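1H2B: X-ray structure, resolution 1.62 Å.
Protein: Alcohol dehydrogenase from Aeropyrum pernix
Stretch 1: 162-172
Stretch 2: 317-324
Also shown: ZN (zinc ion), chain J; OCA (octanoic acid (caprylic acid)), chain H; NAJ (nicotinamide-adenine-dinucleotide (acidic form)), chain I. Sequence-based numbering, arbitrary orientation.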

ATOM      1  N   GLU B 162      32.841   9.587   9.105  1.00 20.20           N
ATOM      2  CA  GLU B 162      32.438   8.748   7.996  1.00 21.39           C
ATOM      3  C   GLU B 162      30.919   8.606   7.868  1.00 21.63           C
ATOM      4  O   GLU B 162      30.426   8.302   6.805  1.00 22.35           O
ATOM      5  CB  GLU B 162      33.112   7.371   8.129  1.00 24.87           C
ATOM      6  CG  GLU B 162      34.545   7.373   7.603  1.00 38.48           C
ATOM      7  CD  GLU B 162      35.152   5.977   7.524  1.00 50.14           C
ATOM      8  OE1 GLU B 162      34.386   4.968   7.441  1.00 52.54           O
ATOM      9  OE2 GLU B 162      36.404   5.900   7.541  1.00 51.99           O
ATOM     10  N   MET B 163      30.198   8.857   8.952  1.00 20.53           N
ATOM     11  CA  MET B 163      28.748   8.820   8.928  1.00 17.27           C
ATOM     12  C   MET B 163      28.132  10.136   8.469  1.00 16.98           C
ATOM     13  O   MET B 163      26.911  10.189   8.298  1.00 17.29           O
ATOM     14  CB  MET B 163      28.225   8.485  10.325  1.00 18.26           C
ATOM     15  CG  MET B 163      28.561   7.004  10.712  1.00 18.55           C
ATOM     16  SD  MET B 163      27.819   6.556  12.330  1.00 24.31           S
ATOM     17  CE  MET B 163      26.087   6.223  11.874  1.00 26.34           C
ATOM     18  N   ALA B 164      28.921  11.196   8.330  1.00 16.69           N
ATOM     19  CA  ALA B 164      28.340  12.498   8.048  1.00 15.29           C
ATOM     20  C   ALA B 164      27.385  12.470   6.842  1.00 14.85           C
ATOM     21  O   ALA B 164      26.276  13.019   6.915  1.00 16.62           O
ATOM     22  CB  ALA B 164      29.414  13.600   7.810  1.00 17.06           C
ATOM     23  N   PRO B 165      27.810  11.857   5.725  1.00 15.66           N
ATOM     24  CA  PRO B 165      26.930  11.901   4.547  1.00 16.07           C
ATOM     25  C   PRO B 165      25.606  11.214   4.732  1.00 16.21           C
ATOM     26  O   PRO B 165      24.727  11.515   3.905  1.00 17.12           O
ATOM     27  CB  PRO B 165      27.776  11.222   3.459  1.00 19.26           C
ATOM     28  CG  PRO B 165      29.176  11.604   3.897  1.00 17.49           C
ATOM     29  CD  PRO B 165      29.116  11.244   5.378  1.00 15.88           C
ATOM     30  N   LEU B 166      25.432  10.376   5.749  1.00 15.70           N
ATOM     31  CA  LEU B 166      24.109   9.749   5.956  1.00 15.96           C
ATOM     32  C   LEU B 166      23.033  10.819   6.232  1.00 14.70           C
ATOM     33  O   LEU B 166      21.832  10.593   5.975  1.00 15.90           O
ATOM     34  CB  LEU B 166      24.143   8.732   7.149  1.00 15.61           C
ATOM     35  CG  LEU B 166      25.195   7.643   6.944  1.00 15.24           C
ATOM     36  CD1 LEU B 166      25.156   6.818   8.213  1.00 16.75           C
ATOM     37  CD2 LEU B 166      24.834   6.715   5.742  1.00 18.39           C
ATOM     38  N   ALA B 167      23.450  11.997   6.738  1.00 15.28           N
ATOM     39  CA  ALA B 167      22.516  13.044   7.156  1.00 15.10           C
ATOM     40  C   ALA B 167      21.793  13.736   6.005  1.00 14.51           C
ATOM     41  O   ALA B 167      20.751  14.335   6.209  1.00 15.98           O
ATOM     42  CB  ALA B 167      23.259  14.114   7.968  1.00 12.89           C
ATOM     43  N   ASP B 168      22.308  13.587   4.780  1.00 13.15           N
ATOM     44  CA  ASP B 168      21.619  14.200   3.649  1.00 14.02           C
ATOM     45  C   ASP B 168      21.723  13.291   2.409  1.00 14.67           C
ATOM     46  O   ASP B 168      20.716  12.811   1.888  1.00 15.06           O
ATOM     47  CB  ASP B 168      22.236  15.553   3.350  1.00 14.26           C
ATOM     48  CG  ASP B 168      21.502  16.293   2.293  1.00 17.21           C
ATOM     49  OD1 ASP B 168      22.157  16.544   1.239  1.00 15.41           O
ATOM     50  OD2 ASP B 168      20.307  16.646   2.407  1.00 18.61           O
ATOM     51  N   ALA B 169      22.940  13.026   1.957  1.00 14.49           N
ATOM     52  CA  ALA B 169      23.109  12.069   0.848  1.00 14.89           C
ATOM     53  C   ALA B 169      22.473  10.722   1.166  1.00 11.93           C
ATOM     54  O   ALA B 169      21.697  10.182   0.340  1.00 15.11           O
ATOM     55  CB  ALA B 169      24.588  11.846   0.513  1.00 13.30           C
ATOM     56  N   GLY B 170      22.756  10.190   2.365  1.00 13.86           N
ATOM     57  CA  GLY B 170      22.243   8.868   2.710  1.00 14.88           C
ATOM     58  C   GLY B 170      20.733   8.840   2.874  1.00 13.53           C
ATOM     59  O   GLY B 170      20.081   7.966   2.287  1.00 15.26           O
ATOM     60  N   ILE B 171      20.197   9.767   3.671  1.00 12.23           N
ATOM     61  CA  ILE B 171      18.753   9.741   3.965  1.00 12.64           C
ATOM     62  C   ILE B 171      17.972   9.939   2.632  1.00 14.61           C
ATOM     63  O   ILE B 171      16.943   9.286   2.430  1.00 14.06           O
ATOM     64  CB  ILE B 171      18.384  10.758   5.065  1.00 13.49           C
ATOM     65  CG1 ILE B 171      16.899  10.619   5.424  1.00 16.11           C
ATOM     66  CG2 ILE B 171      18.726  12.219   4.628  1.00 16.19           C
ATOM     67  CD1 ILE B 171      16.382  11.704   6.375  1.00 18.68           C
ATOM     68  N   THR B 172      18.481  10.811   1.759  1.00 13.59           N
ATOM     69  CA  THR B 172      17.798  11.053   0.478  1.00 12.69           C
ATOM     70  C   THR B 172      17.805   9.774  -0.365  1.00 14.24           C
ATOM     71  O   THR B 172      16.764   9.367  -0.939  1.00 13.90           O
ATOM     72  CB  THR B 172      18.470  12.199  -0.278  1.00 13.18           C
ATOM     73  OG1 THR B 172      18.459  13.363   0.545  1.00 13.16           O
ATOM     74  CG2 THR B 172      17.673  12.518  -1.562  1.00 14.70           C
ATOM     75  N   GLU B 317      16.287   4.713  10.689  1.00 14.39           N
ATOM     76  CA  GLU B 317      16.490   3.425  10.030  1.00 15.33           C
ATOM     77  C   GLU B 317      17.819   3.332   9.290  1.00 15.28           C
ATOM     78  O   GLU B 317      18.503   2.322   9.313  1.00 16.07           O
ATOM     79  CB  GLU B 317      15.360   3.176   9.030  1.00 13.89           C
ATOM     80  CG  GLU B 317      14.029   2.983   9.779  1.00 17.16           C
ATOM     81  CD  GLU B 317      12.808   2.926   8.895  1.00 17.15           C
ATOM     82  OE1 GLU B 317      12.929   2.941   7.658  1.00 20.45           O
ATOM     83  OE2 GLU B 317      11.696   2.856   9.448  1.00 21.20           O
ATOM     84  N   LEU B 318      18.185   4.402   8.576  1.00 13.39           N
ATOM     85  CA  LEU B 318      19.422   4.389   7.848  1.00 14.28           C
ATOM     86  C   LEU B 318      20.642   4.327   8.777  1.00 13.84           C
ATOM     87  O   LEU B 318      21.582   3.600   8.492  1.00 15.53           O
ATOM     88  CB  LEU B 318      19.459   5.623   6.892  1.00 11.29           C
ATOM     89  CG  LEU B 318      20.795   5.776   6.186  1.00 14.45           C
ATOM     90  CD1 LEU B 318      21.126   4.683   5.148  1.00 16.55           C
ATOM     91  CD2 LEU B 318      20.789   7.160   5.540  1.00 16.69           C
ATOM     92  N   VAL B 319      20.616   5.097   9.880  1.00 13.88           N
ATOM     93  CA  VAL B 319      21.664   5.037  10.858  1.00 15.68           C
ATOM     94  C   VAL B 319      21.788   3.587  11.383  1.00 17.59           C
ATOM     95  O   VAL B 319      22.898   3.114  11.547  1.00 16.17           O
ATOM     96  CB  VAL B 319      21.407   6.013  11.974  1.00 16.44           C
ATOM     97  CG1 VAL B 319      22.379   5.747  13.179  1.00 18.01           C
ATOM     98  CG2 VAL B 319      21.627   7.423  11.465  1.00 17.30           C
ATOM     99  N   THR B 320      20.656   2.927  11.619  1.00 16.70           N
ATOM    100  CA  THR B 320      20.691   1.522  12.032  1.00 16.94           C
ATOM    101  C   THR B 320      21.437   0.636  11.014  1.00 17.33           C
ATOM    102  O   THR B 320      22.337  -0.144  11.370  1.00 17.88           O
ATOM    103  CB  THR B 320      19.277   1.012  12.246  1.00 17.80           C
ATOM    104  OG1 THR B 320      18.689   1.675  13.382  1.00 20.89           O
ATOM    105  CG2 THR B 320      19.353  -0.530  12.585  1.00 19.36           C
ATOM    106  N   LEU B 321      21.120   0.763   9.721  1.00 16.65           N
ATOM    107  CA  LEU B 321      21.819   0.009   8.693  1.00 17.32           C
ATOM    108  C   LEU B 321      23.331   0.282   8.709  1.00 16.40           C
ATOM    109  O   LEU B 321      24.144  -0.619   8.536  1.00 18.52           O
ATOM    110  CB  LEU B 321      21.296   0.419   7.305  1.00 19.86           C
ATOM    111  CG  LEU B 321      20.055  -0.228   6.761  1.00 22.67           C
ATOM    112  CD1 LEU B 321      19.805   0.344   5.356  1.00 18.72           C
ATOM    113  CD2 LEU B 321      20.193  -1.775   6.718  1.00 19.29           C
ATOM    114  N   ALA B 322      23.714   1.541   8.898  1.00 16.35           N
ATOM    115  CA  ALA B 322      25.126   1.903   8.946  1.00 16.66           C
ATOM    116  C   ALA B 322      25.824   1.279  10.167  1.00 18.61           C
ATOM    117  O   ALA B 322      26.932   0.715  10.028  1.00 19.39           O
ATOM    118  CB  ALA B 322      25.297   3.438   8.896  1.00 16.98           C
ATOM    119  N   LEU B 323      25.145   1.318  11.304  1.00 18.46           N
ATOM    120  CA  LEU B 323      25.732   0.760  12.540  1.00 17.72           C
ATOM    121  C   LEU B 323      25.829  -0.756  12.419  1.00 20.22           C
ATOM    122  O   LEU B 323      26.731  -1.373  13.032  1.00 21.32           O
ATOM    123  CB  LEU B 323      24.943   1.190  13.760  1.00 19.28           C
ATOM    124  CG  LEU B 323      25.116   2.691  14.040  1.00 20.08           C
ATOM    125  CD1 LEU B 323      24.185   3.102  15.184  1.00 22.92           C
ATOM    126  CD2 LEU B 323      26.593   3.071  14.333  1.00 24.32           C
ATOM    127  N   GLN B 324      24.937  -1.368  11.634  1.00 16.76           N
ATOM    128  CA  GLN B 324      25.011  -2.806  11.325  1.00 18.53           C
ATOM    129  C   GLN B 324      26.113  -3.180  10.345  1.00 20.52           C
ATOM    130  O   GLN B 324      26.353  -4.378  10.099  1.00 22.69           O
ATOM    131  CB  GLN B 324      23.656  -3.321  10.780  1.00 16.68           C
ATOM    132  CG  GLN B 324      22.569  -3.346  11.810  1.00 18.08           C
ATOM    133  CD  GLN B 324      21.218  -3.690  11.227  1.00 17.29           C
ATOM    134  OE1 GLN B 324      21.038  -3.667   9.990  1.00 24.27           O
ATOM    135  NE2 GLN B 324      20.282  -3.987  12.071  1.00 20.08           N
TER
HETATM  136 ZN    ZN J1362      22.330  18.124  -0.056  1.00 17.64          ZN
HETATM  137  C1  OCA H1360      19.523  18.916  -0.271  1.00 21.45           C
HETATM  138  C2  OCA H1360      18.393  19.616  -1.040  1.00 22.77           C
HETATM  139  C3  OCA H1360      17.187  19.880  -0.123  1.00 26.84           C
HETATM  140  C4  OCA H1360      16.185  20.888  -0.660  1.00 25.42           C
HETATM  141  C5  OCA H1360      15.145  21.188   0.420  1.00 26.38           C
HETATM  142  C6  OCA H1360      13.989  22.016  -0.136  1.00 28.97           C
HETATM  143  C7  OCA H1360      12.869  22.255   0.872  1.00 31.84           C
HETATM  144  C8  OCA H1360      11.781  23.087   0.219  1.00 35.15           C
HETATM  145  O1  OCA H1360      20.660  18.780  -0.802  1.00 19.71           O
HETATM  146  O2  OCA H1360      19.312  18.450   0.868  1.00 19.16           O
HETATM  147  PA  NAJ I1361      27.539  14.335  -7.199  1.00 17.71           P
HETATM  148  O1A NAJ I1361      28.180  15.472  -7.946  1.00 18.35           O
HETATM  149  O2A NAJ I1361      28.312  13.649  -6.061  1.00 17.12           O
HETATM  150  O5B NAJ I1361      27.192  13.106  -8.157  1.00 17.76           O
HETATM  151  C5B NAJ I1361      26.685  13.287  -9.487  1.00 17.01           C
HETATM  152  C4B NAJ I1361      27.113  12.028 -10.221  1.00 15.34           C
HETATM  153  O4B NAJ I1361      26.456  12.051 -11.505  1.00 14.23           O
HETATM  154  C3B NAJ I1361      28.623  11.915 -10.429  1.00 15.86           C
HETATM  155  O3B NAJ I1361      29.119  10.620 -10.053  1.00 18.05           O
HETATM  156  C2B NAJ I1361      28.684  12.181 -11.926  1.00 17.90           C
HETATM  157  O2B NAJ I1361      29.845  11.633 -12.569  1.00 18.14           O
HETATM  158  C1B NAJ I1361      27.385  11.568 -12.465  1.00 16.05           C
HETATM  159  N9A NAJ I1361      26.963  12.061 -13.776  1.00 17.34           N
HETATM  160  C8A NAJ I1361      27.121  13.322 -14.367  1.00 19.14           C
HETATM  161  N7A NAJ I1361      26.529  13.320 -15.592  1.00 17.28           N
HETATM  162  C5A NAJ I1361      26.006  12.075 -15.794  1.00 16.16           C
HETATM  163  C6A NAJ I1361      25.313  11.498 -16.829  1.00 17.04           C
HETATM  164  N6A NAJ I1361      25.039  12.142 -17.972  1.00 17.61           N
HETATM  165  N1A NAJ I1361      24.861  10.213 -16.678  1.00 15.51           N
HETATM  166  C2A NAJ I1361      25.143   9.459 -15.553  1.00 14.92           C
HETATM  167  N3A NAJ I1361      25.849  10.028 -14.552  1.00 13.16           N
HETATM  168  C4A NAJ I1361      26.276  11.313 -14.677  1.00 15.34           C
HETATM  169  O3  NAJ I1361      26.137  14.885  -6.690  1.00 16.09           O
HETATM  170  PN  NAJ I1361      25.322  14.517  -5.347  1.00 15.94           P
HETATM  171  O1N NAJ I1361      25.753  15.371  -4.246  1.00 15.80           O
HETATM  172  O2N NAJ I1361      25.300  13.051  -5.174  1.00 15.31           O
HETATM  173  O5D NAJ I1361      23.880  15.089  -5.761  1.00 14.60           O
HETATM  174  C5D NAJ I1361      23.178  14.429  -6.813  1.00 15.36           C
HETATM  175  C4D NAJ I1361      21.991  15.281  -7.232  1.00 14.07           C
HETATM  176  O4D NAJ I1361      20.999  15.194  -6.194  1.00 15.72           O
HETATM  177  C3D NAJ I1361      22.305  16.771  -7.357  1.00 13.51           C
HETATM  178  O3D NAJ I1361      21.397  17.339  -8.319  1.00 15.30           O
HETATM  179  C2D NAJ I1361      21.963  17.311  -5.962  1.00 16.56           C
HETATM  180  O2D NAJ I1361      21.702  18.685  -5.897  1.00 16.12           O
HETATM  181  C1D NAJ I1361      20.692  16.480  -5.712  1.00 14.56           C
HETATM  182  N1N NAJ I1361      20.187  16.373  -4.343  1.00 14.82           N
HETATM  183  C2N NAJ I1361      18.849  16.138  -4.217  1.00 14.47           C
HETATM  184  C3N NAJ I1361      18.300  15.959  -2.958  1.00 13.13           C
HETATM  185  C7N NAJ I1361      16.825  15.765  -2.825  1.00 14.95           C
HETATM  186  O7N NAJ I1361      16.376  15.689  -1.561  1.00 14.75           O
HETATM  187  N7N NAJ I1361      15.969  15.594  -3.837  1.00 13.75           N
HETATM  188  C4N NAJ I1361      19.098  15.985  -1.767  1.00 16.75           C
HETATM  189  C5N NAJ I1361      20.502  16.055  -1.990  1.00 16.34           C
HETATM  190  C6N NAJ I1361      21.021  16.280  -3.251  1.00 16.13           C

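The two stretches meet at nearly a right angle: the helices 166-172 and 317-323 cross with an angle of 97° between their N-to-C directions, and their axes come no closer than 10.2 Å. The contact is small, burying 301 Å² in all, and no hydrogen bond spans it. What joins the two segments is the packing of apolar groups, and it brings together residues at least 147 positions apart in sequence.

Stretch 2 enters as an established helix. Glu-317 lies out of reach of stretch 1, but its carbonyl O accepts the bond from Leu-321 N (3.1 Å) that continues the helical pattern. The contact begins with Leu-318, whose covered area of 82 Å² is the largest on either stretch. Its CA-to-CB bond points toward the first helix, and with chi1 t and chi2 p the methyl CD2 is set against the backbone of that helix. Leu-318 CD2 lies 3.2 Å from Gly-170 C, 3.3 Å from Ile-171 N and 3.6 Å from Leu-166 O. So close an approach to the main chain depends on the absence of a side chain at Gly-170: an ideally placed CB there would sit 2.9 Å from Leu-318 CD2, a clash, and would also be only 2.7 Å from Leu-166 CA within its own helix. This part of the helix contains a wider pi-type turn at 166-170, in which Gly-170 N donates to Pro-165 O (2.8 Å) and Ile-171 N to Leu-166 O (2.9 Å). The same methyl also meets side chains, with Leu-318 CD2 4.0 Å from Leu-166 CB and 4.4 Å from Ile-171 CB.

Val-319 presents its CA-to-CB bond sideways and contributes less, through Val-319 CG1 at 4.0 Å from Met-163 CE. Thr-320 points away, and Leu-321 is out of reach, so the helix turns its next contact residue inward only at Ala-322, one turn after Leu-318. The bond from Ala-322 N to Leu-318 O (3.0 Å) links these two positions directly.

At Ala-322 the CA-to-CB bond points toward stretch 1, and CB, the whole of the side chain, is met by side chains of Leu-166 and Met-163. Leu-166 CD1 packs 3.5 Å from Ala-322 CB, while Met-163 CE lies 4.2 Å from the same CB. Leu-166 thus touches both inward-facing positions of stretch 2, Leu-318 and Ala-322.

Leu-323 closes the contact. Its CA-to-CB bond is directed sideways, but the end of the side chain comes nearer, and Leu-323 CD2 reaches 4.0 Å from Met-163 CE. The terminal methyl of Met-163 therefore touches Val-319, Ala-322 and Leu-323, residues on adjoining parts of the helix surface. Met-163 itself begins a type I beta turn to Leu-166, in which Leu-166 N bonds to Met-163 O (3.0 Å). Gln-324 makes no contact with stretch 1.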